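Side-chain contact in CRISPR-associated protein CasA/Cse1 (Thermus thermophilus, PDB 4AN8), which serves as a subunit of the CRISPR Cascade ribonucleoprotein complex, probably helping it to select foreign DNA in adaptive immunity: residues L295-S298 with S302-R305. Sequence-based numbering, arbitrary orientation.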
loop_
_atom_site.group_PDB
_atom_site.type_symbol
_atom_site.label_atom_id
_atom_site.label_comp_id
_atom_site.label_asym_id
_atom_site.label_seq_id
_atom_site.Cartn_x
_atom_site.Cartn_y
_atom_site.Cartn_z
ATOM N N LEU A 295 -7.958 -0.638 -6.469
ATOM C CA LEU A 295 -8.239 0.176 -5.295
ATOM C C LEU A 295 -7.052 1.090 -5.064
ATOM O O LEU A 295 -5.894 0.707 -5.244
ATOM C CB LEU A 295 -8.545 -0.652 -4.049
ATOM C CG LEU A 295 -10.043 -0.853 -3.818
ATOM C CD1 LEU A 295 -10.623 -1.689 -4.982
ATOM C CD2 LEU A 295 -10.305 -1.505 -2.484
ATOM N N ARG A 296 -7.360 2.313 -4.669
ATOM C CA ARG A 296 -6.402 3.387 -4.739
ATOM C C ARG A 296 -6.666 4.277 -3.530
ATOM O O ARG A 296 -7.808 4.500 -3.169
ATOM C CB ARG A 296 -6.686 4.133 -6.039
ATOM C CG ARG A 296 -5.591 4.973 -6.576
ATOM C CD ARG A 296 -5.818 5.167 -8.055
ATOM N NE ARG A 296 -4.984 6.232 -8.597
ATOM C CZ ARG A 296 -4.637 6.322 -9.879
ATOM N NH1 ARG A 296 -5.041 5.392 -10.754
ATOM N NH2 ARG A 296 -3.875 7.330 -10.284
ATOM N N LEU A 297 -5.627 4.755 -2.874
ATOM C CA LEU A 297 -5.847 5.678 -1.774
ATOM C C LEU A 297 -6.256 7.035 -2.344
ATOM O O LEU A 297 -5.745 7.476 -3.374
ATOM C CB LEU A 297 -4.601 5.792 -0.901
ATOM C CG LEU A 297 -4.182 4.537 -0.135
ATOM C CD1 LEU A 297 -2.736 4.664 0.352
ATOM C CD2 LEU A 297 -5.126 4.213 1.030
ATOM N N SER A 298 -7.195 7.698 -1.688
ATOM C CA SER A 298 -7.700 8.959 -2.211
ATOM C C SER A 298 -7.500 10.100 -1.221
ATOM O O SER A 298 -7.566 9.907 -0.001
ATOM C CB SER A 298 -9.167 8.852 -2.596
ATOM O OG SER A 298 -9.669 10.138 -2.903
ATOM N N SER A 302 -12.282 8.346 2.498
ATOM C CA SER A 302 -11.866 7.255 3.379
ATOM C C SER A 302 -11.701 5.952 2.621
ATOM O O SER A 302 -12.579 5.550 1.869
ATOM C CB SER A 302 -12.892 7.055 4.507
ATOM O OG SER A 302 -12.866 8.132 5.429
ATOM N N PHE A 303 -10.584 5.273 2.843
ATOM C CA PHE A 303 -10.281 4.072 2.085
ATOM C C PHE A 303 -11.248 2.891 2.314
ATOM O O PHE A 303 -11.586 2.161 1.381
ATOM C CB PHE A 303 -8.843 3.626 2.338
ATOM C CG PHE A 303 -8.417 2.518 1.447
ATOM C CD1 PHE A 303 -8.346 2.716 0.080
ATOM C CD2 PHE A 303 -8.151 1.255 1.960
ATOM C CE1 PHE A 303 -7.961 1.648 -0.776
ATOM C CE2 PHE A 303 -7.779 0.201 1.129
ATOM C CZ PHE A 303 -7.686 0.391 -0.236
ATOM N N TRP A 304 -11.684 2.698 3.550
ATOM C CA TRP A 304 -12.551 1.573 3.881
ATOM C C TRP A 304 -13.866 1.643 3.104
ATOM O O TRP A 304 -14.602 0.654 3.015
ATOM C CB TRP A 304 -12.801 1.469 5.399
ATOM C CG TRP A 304 -13.270 2.754 6.036
ATOM C CD1 TRP A 304 -12.491 3.709 6.612
ATOM C CD2 TRP A 304 -14.621 3.229 6.130
ATOM N NE1 TRP A 304 -13.264 4.748 7.074
ATOM C CE2 TRP A 304 -14.582 4.472 6.799
ATOM C CE3 TRP A 304 -15.857 2.714 5.739
ATOM C CZ2 TRP A 304 -15.742 5.227 7.064
ATOM C CZ3 TRP A 304 -17.017 3.460 6.020
ATOM C CH2 TRP A 304 -16.941 4.704 6.666
ATOM N N ARG A 305 -14.150 2.809 2.538
ATOM C CA ARG A 305 -15.357 2.984 1.741
ATOM C C ARG A 305 -15.370 2.115 0.496
ATOM O O ARG A 305 -16.418 1.882 -0.085
ATOM C CB ARG A 305 -15.516 4.436 1.331
ATOM C CG ARG A 305 -16.017 5.297 2.444
ATOM C CD ARG A 305 -16.997 6.261 1.861
ATOM N NE ARG A 305 -16.487 7.600 1.913
ATOM C CZ ARG A 305 -17.013 8.625 1.261
ATOM N NH1 ARG A 305 -18.068 8.473 0.467
ATOM N NH2 ARG A 305 -16.447 9.807 1.405
#
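D438 OD1, on helix 429-446, is gripped by both S302 OG and W304 NE1, the two neighbours of F303, whose ring packs against L295-L297. F303-R305 begin a 3-10 segment, and R305 N bonds back to S302 O at 3.2 Å. Both segments belong to one long loop between strand 292-294 and helix 320-333. The loop folds back here, and F303 carries the contact. CG of F303 lies anti to the backbone N (chi1 -172°), which carries the ring over to 295-298. L297 covers one face of this ring. Its CD2 makes a CH-pi contact, 4.0 Å from the F303 ring centroid and 28° off the normal. R296 instead offers its backbone: R296 O lies at the ring edge, 3.7 Å from F303 CE1. V345 of strand 342-351 touches both L297 and F303. W304 stacks on F441 and R305 forms a salt bridge with E386, so the turn joins strand 342-351 to helices 429-446 and 372-403. At the far end of the F303 ring, L295 crosses at about a right angle, with L295 CD2 3.9 Å from F303 CZ.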